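Local coordinates for protein microbial collagenase (Bacillus anthracis, PDB 5SV5) that is a putative microbial collagenase, probably a metalloprotease that cleaves collagen, seen here as its pre-peptidase C-terminal domain, which may assist collagen recognition, at residues Leu44-Glu58 / Asn73-Lys85. Residues are numbered along the deposited sequence; the frame is centred on the assembly and turned at random.
Sequences LNEYGIGMTWVLHHE and NHIEANFNAKPGK. With NA (sodium ion), chain C.
Asn-45 N gives Asn-73 O a nearly straight hydrogen bond of 2.9 Å where strands 37-45 and 74-81 pair antiparallel, whereas the axes of 51-57 and 74-81 come within 7.6 Å, their directions 19° apart, as layers of a beta sandwich joined by side chains. Beside that pairing, Leu-44 CD2 sits 3.4 Å over the centre of the His-74 ring, a CH-pi contact, and Asn-73 OD1 both binds a sodium ion and accepts from His-74 ND1. Trp-53 illustrates how a polar group can be satisfied inside such an interface. Its CG lies between the backbone N and the carbonyl carbon (chi1 63°), which carries the indole over to strand 74-81; NE1 donates to Ile-75 O at 3.0 Å, the acceptor in the ring plane but the donor well above the carbonyl plane. CH2 meets Ala-77 CB edge-on, and Leu-55 CD2 meets Phe-79 CZ at 3.5 Å.

At the far end, His-57 NE2 donates to Pro-83 O at 2.8 Å, with Lys-82 CE centred over one imidazole face. Glu-58 N donates to Lys-85 O, and its OE1 accepts from Lys-85 N. The apolar middle thus contains one polar tie, from Trp-53, while the His-57 and Glu-58 bonds hold the beginning of strand 84-92 beside the end of 51-57.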
loop_
_atom_site.group_PDB
_atom_site.type_symbol
_atom_site.label_atom_id
_atom_site.label_comp_id
_atom_site.label_asym_id
_atom_site.label_seq_id
_atom_site.Cartn_x
_atom_site.Cartn_y
_atom_site.Cartn_z
ATOM N N LEU A 44 4.145 -3.656 7.700
ATOM C CA LEU A 44 5.269 -3.976 8.578
ATOM C C LEU A 44 6.493 -4.177 7.692
ATOM O O LEU A 44 6.534 -5.078 6.850
ATOM C CB LEU A 44 4.975 -5.226 9.409
ATOM C CG LEU A 44 3.694 -5.116 10.256
ATOM C CD1 LEU A 44 3.438 -6.397 11.035
ATOM C CD2 LEU A 44 3.641 -3.882 11.133
ATOM N N ASN A 45 7.479 -3.308 7.894
ATOM C CA ASN A 45 8.728 -3.266 7.127
ATOM C C ASN A 45 9.704 -4.190 7.841
ATOM O O ASN A 45 10.480 -3.761 8.707
ATOM C CB ASN A 45 9.195 -1.811 7.088
ATOM C CG ASN A 45 10.492 -1.594 6.356
ATOM O OD1 ASN A 45 11.066 -2.497 5.738
ATOM N ND2 ASN A 45 10.966 -0.362 6.421
ATOM N N GLU A 46 9.650 -5.477 7.499
ATOM C CA GLU A 46 10.301 -6.506 8.301
ATOM C C GLU A 46 11.816 -6.388 8.354
ATOM O O GLU A 46 12.413 -6.732 9.375
ATOM C CB GLU A 46 9.858 -7.894 7.828
ATOM C CG GLU A 46 8.352 -8.115 7.965
ATOM C CD GLU A 46 7.885 -9.509 7.588
ATOM O OE1 GLU A 46 8.604 -10.228 6.847
ATOM O OE2 GLU A 46 6.783 -9.891 8.044
ATOM N N TYR A 47 12.437 -5.940 7.272
ATOM C CA TYR A 47 13.900 -5.800 7.212
ATOM C C TYR A 47 14.372 -4.357 7.314
ATOM O O TYR A 47 15.566 -4.090 7.198
ATOM C CB TYR A 47 14.461 -6.514 5.969
ATOM C CG TYR A 47 14.500 -8.006 6.168
ATOM C CD1 TYR A 47 13.363 -8.780 6.005
ATOM C CD2 TYR A 47 15.658 -8.637 6.612
ATOM C CE1 TYR A 47 13.383 -10.147 6.256
ATOM C CE2 TYR A 47 15.693 -10.001 6.861
ATOM C CZ TYR A 47 14.554 -10.753 6.680
ATOM O OH TYR A 47 14.581 -12.112 6.916
ATOM N N GLY A 48 13.456 -3.423 7.573
ATOM C CA GLY A 48 13.853 -2.042 7.810
ATOM C C GLY A 48 14.496 -1.383 6.616
ATOM O O GLY A 48 15.427 -0.605 6.781
ATOM N N ILE A 49 13.991 -1.675 5.414
ATOM C CA ILE A 49 14.523 -1.070 4.198
ATOM C C ILE A 49 13.855 0.282 3.947
ATOM O O ILE A 49 12.950 0.707 4.678
ATOM C CB ILE A 49 14.355 -2.010 2.966
ATOM C CG1 ILE A 49 12.878 -2.204 2.569
ATOM C CG2 ILE A 49 15.025 -3.353 3.238
ATOM C CD1 ILE A 49 12.690 -2.865 1.222
ATOM N N GLY A 50 14.324 0.980 2.924
ATOM C CA GLY A 50 13.719 2.265 2.546
ATOM C C GLY A 50 12.486 2.008 1.711
ATOM O O GLY A 50 12.579 1.912 0.486
HETATM N N MSE A 51 11.344 1.869 2.370
HETATM C CA MSE A 51 10.066 1.584 1.693
HETATM C C MSE A 51 8.948 2.384 2.326
HETATM O O MSE A 51 9.063 2.880 3.461
HETATM C CB MSE A 51 9.774 0.076 1.677
HETATM C CG MSE A 51 9.493 -0.440 3.094
HETATM SE SE MSE A 51 8.879 -2.322 3.077
HETATM C CE MSE A 51 7.200 -1.978 2.125
ATOM N N THR A 52 7.862 2.508 1.578
ATOM C CA THR A 52 6.693 3.225 2.044
ATOM C C THR A 52 5.478 2.765 1.246
ATOM O O THR A 52 5.558 1.802 0.480
ATOM C CB THR A 52 6.916 4.751 1.976
ATOM O OG1 THR A 52 5.885 5.409 2.707
ATOM C CG2 THR A 52 6.975 5.260 0.557
ATOM N N TRP A 53 4.345 3.436 1.440
ATOM C CA TRP A 53 3.195 3.194 0.591
ATOM C C TRP A 53 2.433 4.496 0.373
ATOM O O TRP A 53 2.492 5.421 1.202
ATOM C CB TRP A 53 2.269 2.092 1.151
ATOM C CG TRP A 53 1.611 2.373 2.473
ATOM C CD1 TRP A 53 2.009 1.902 3.682
ATOM C CD2 TRP A 53 0.435 3.164 2.714
ATOM N NE1 TRP A 53 1.161 2.349 4.677
ATOM C CE2 TRP A 53 0.190 3.135 4.106
ATOM C CE3 TRP A 53 -0.432 3.896 1.891
ATOM C CZ2 TRP A 53 -0.887 3.824 4.690
ATOM C CZ3 TRP A 53 -1.476 4.595 2.477
ATOM C CH2 TRP A 53 -1.700 4.550 3.861
ATOM N N VAL A 54 1.736 4.564 -0.760
ATOM C CA VAL A 54 0.832 5.665 -1.071
ATOM C C VAL A 54 -0.467 5.073 -1.630
ATOM O O VAL A 54 -0.468 3.990 -2.227
ATOM C CB VAL A 54 1.430 6.700 -2.046
ATOM C CG1 VAL A 54 2.652 7.369 -1.468
ATOM C CG2 VAL A 54 1.719 6.119 -3.425
ATOM N N LEU A 55 -1.562 5.800 -1.448
ATOM C CA LEU A 55 -2.891 5.353 -1.840
ATOM C C LEU A 55 -3.576 6.398 -2.697
ATOM O O LEU A 55 -3.570 7.585 -2.334
ATOM C CB LEU A 55 -3.735 5.122 -0.581
ATOM C CG LEU A 55 -5.153 4.591 -0.787
ATOM C CD1 LEU A 55 -5.136 3.121 -1.161
ATOM C CD2 LEU A 55 -5.992 4.821 0.465
ATOM N N HIS A 56 -4.187 5.971 -3.804
ATOM C CA HIS A 56 -5.002 6.837 -4.631
ATOM C C HIS A 56 -6.413 6.292 -4.764
ATOM O O HIS A 56 -6.607 5.107 -5.041
ATOM C CB HIS A 56 -4.429 6.979 -6.056
ATOM C CG HIS A 56 -3.131 7.705 -6.114
ATOM N ND1 HIS A 56 -3.057 9.074 -6.122
ATOM C CD2 HIS A 56 -1.856 7.261 -6.146
ATOM C CE1 HIS A 56 -1.787 9.440 -6.162
ATOM N NE2 HIS A 56 -1.037 8.358 -6.162
ATOM N N HIS A 57 -7.397 7.171 -4.595
ATOM C CA HIS A 57 -8.751 6.877 -5.060
ATOM C C HIS A 57 -8.721 6.952 -6.594
ATOM O O HIS A 57 -8.003 7.794 -7.149
ATOM C CB HIS A 57 -9.709 7.908 -4.474
ATOM C CG HIS A 57 -11.153 7.661 -4.775
ATOM N ND1 HIS A 57 -11.767 8.147 -5.892
ATOM C CD2 HIS A 57 -12.108 7.020 -4.066
ATOM C CE1 HIS A 57 -13.035 7.793 -5.878
ATOM N NE2 HIS A 57 -13.268 7.108 -4.780
ATOM N N GLU A 58 -9.474 6.055 -7.252
ATOM C CA GLU A 58 -9.537 5.940 -8.725
ATOM C C GLU A 58 -9.646 7.280 -9.444
ATOM O O GLU A 58 -9.117 7.500 -10.533
ATOM C CB GLU A 58 -10.766 5.060 -9.146
ATOM C CG GLU A 58 -12.139 5.521 -8.623
ATOM C CD GLU A 58 -13.305 4.647 -9.063
ATOM O OE1 GLU A 58 -14.120 4.241 -8.195
ATOM O OE2 GLU A 58 -13.433 4.377 -10.274
ATOM N N ASN A 73 9.115 0.119 12.563
ATOM C CA ASN A 73 8.826 -0.827 11.467
ATOM C C ASN A 73 7.397 -0.750 10.954
ATOM O O ASN A 73 7.082 -1.431 10.003
ATOM C CB ASN A 73 9.127 -2.305 11.880
ATOM C CG ASN A 73 8.160 -2.840 12.931
ATOM O OD1 ASN A 73 7.734 -2.118 13.839
ATOM N ND2 ASN A 73 7.816 -4.124 12.825
ATOM N N HIS A 74 6.531 0.028 11.594
ATOM C CA HIS A 74 5.133 0.150 11.173
ATOM C C HIS A 74 4.975 1.354 10.267
ATOM O O HIS A 74 5.276 2.463 10.673
ATOM C CB HIS A 74 4.220 0.364 12.395
ATOM C CG HIS A 74 3.896 -0.866 13.186
ATOM N ND1 HIS A 74 4.842 -1.628 13.825
ATOM C CD2 HIS A 74 2.701 -1.427 13.485
ATOM C CE1 HIS A 74 4.249 -2.620 14.464
ATOM N NE2 HIS A 74 2.948 -2.519 14.273
ATOM N N ILE A 75 4.466 1.153 9.060
ATOM C CA ILE A 75 4.244 2.239 8.105
ATOM C C ILE A 75 2.713 2.323 7.959
ATOM O O ILE A 75 2.114 1.444 7.327
ATOM C CB ILE A 75 4.945 1.983 6.772
ATOM C CG1 ILE A 75 6.438 1.676 6.984
ATOM C CG2 ILE A 75 4.735 3.169 5.856
ATOM C CD1 ILE A 75 7.131 1.182 5.740
ATOM N N GLU A 76 2.087 3.314 8.603
ATOM C CA GLU A 76 0.633 3.278 8.787
ATOM C C GLU A 76 -0.073 4.578 8.475
ATOM O O GLU A 76 0.537 5.651 8.326
ATOM C CB GLU A 76 0.271 2.882 10.250
ATOM C CG GLU A 76 1.046 1.702 10.805
ATOM C CD GLU A 76 0.553 1.215 12.165
ATOM O OE1 GLU A 76 0.582 1.979 13.167
ATOM O OE2 GLU A 76 0.163 0.037 12.246
ATOM N N ALA A 77 -1.394 4.441 8.405
ATOM C CA ALA A 77 -2.344 5.555 8.336
ATOM C C ALA A 77 -3.713 5.040 8.769
ATOM O O ALA A 77 -4.043 3.875 8.552
ATOM C CB ALA A 77 -2.449 6.133 6.938
ATOM N N ASN A 78 -4.575 5.953 9.208
ATOM C CA ASN A 78 -5.975 5.627 9.530
ATOM C C ASN A 78 -6.776 6.878 9.176
ATOM O O ASN A 78 -6.528 7.963 9.730
ATOM C CB ASN A 78 -6.089 5.226 10.999
ATOM C CG ASN A 78 -7.489 4.839 11.408
ATOM O OD1 ASN A 78 -8.449 5.560 11.149
ATOM N ND2 ASN A 78 -7.599 3.722 12.115
ATOM N N PHE A 79 -7.720 6.739 8.245
ATOM C CA PHE A 79 -8.316 7.901 7.630
ATOM C C PHE A 79 -9.659 7.502 7.097
ATOM O O PHE A 79 -9.904 6.343 6.787
ATOM C CB PHE A 79 -7.410 8.329 6.477
ATOM C CG PHE A 79 -7.144 7.210 5.520
ATOM C CD1 PHE A 79 -6.185 6.242 5.812
ATOM C CD2 PHE A 79 -7.920 7.054 4.382
ATOM C CE1 PHE A 79 -5.979 5.168 4.972
ATOM C CE2 PHE A 79 -7.707 5.981 3.528
ATOM C CZ PHE A 79 -6.734 5.045 3.828
ATOM N N ASN A 80 -10.523 8.483 6.955
ATOM C CA ASN A 80 -11.861 8.243 6.433
ATOM C C ASN A 80 -11.791 8.145 4.914
ATOM O O ASN A 80 -11.380 9.081 4.239
ATOM C CB ASN A 80 -12.800 9.357 6.864
ATOM C CG ASN A 80 -14.255 8.979 6.681
ATOM O OD1 ASN A 80 -14.885 9.406 5.731
ATOM N ND2 ASN A 80 -14.775 8.121 7.559
ATOM N N ALA A 81 -12.155 6.976 4.401
ATOM C CA ALA A 81 -12.132 6.674 2.971
ATOM C C ALA A 81 -13.514 6.804 2.368
ATOM O O ALA A 81 -14.456 6.135 2.802
ATOM C CB ALA A 81 -11.630 5.261 2.754
ATOM N N LYS A 82 -13.635 7.675 1.374
ATOM C CA LYS A 82 -14.889 7.814 0.648
ATOM C C LYS A 82 -15.104 6.584 -0.246
ATOM O O LYS A 82 -14.167 5.841 -0.552
ATOM C CB LYS A 82 -14.911 9.107 -0.161
ATOM C CG LYS A 82 -13.984 9.110 -1.349
ATOM C CD LYS A 82 -14.032 10.467 -2.029
ATOM C CE LYS A 82 -13.085 10.544 -3.211
ATOM N NZ LYS A 82 -13.157 11.876 -3.873
ATOM N N PRO A 83 -16.357 6.354 -0.666
ATOM C CA PRO A 83 -16.626 5.203 -1.510
ATOM C C PRO A 83 -15.865 5.180 -2.833
ATOM O O PRO A 83 -15.529 6.235 -3.387
ATOM C CB PRO A 83 -18.132 5.318 -1.783
ATOM C CG PRO A 83 -18.664 5.987 -0.569
ATOM C CD PRO A 83 -17.607 6.976 -0.183
ATOM N N GLY A 84 -15.613 3.967 -3.323
ATOM C CA GLY A 84 -15.060 3.759 -4.644
ATOM C C GLY A 84 -13.866 2.837 -4.653
ATOM O O GLY A 84 -13.535 2.195 -3.649
ATOM N N LYS A 85 -13.210 2.806 -5.806
ATOM C CA LYS A 85 -12.063 1.945 -6.056
ATOM C C LYS A 85 -10.744 2.656 -5.741
ATOM O O LYS A 85 -10.535 3.808 -6.155
ATOM C CB LYS A 85 -12.094 1.522 -7.525
ATOM C CG LYS A 85 -11.060 0.489 -7.908
ATOM C CD LYS A 85 -11.161 0.144 -9.383
ATOM C CE LYS A 85 -10.086 -0.845 -9.789
ATOM N NZ LYS A 85 -10.215 -2.137 -9.067
HETATM NA NA NA C . 7.997 -1.618 16.156
HETATM O O HOH W 1 10.104 -0.637 15.379
HETATM O O HOH W 2 6.260 -3.084 16.995
HETATM O O HOH W 3 8.406 -0.877 18.426
HETATM O O HOH W 4 9.590 -3.812 16.418
HETATM O O HOH W 5 6.556 0.182 15.516
#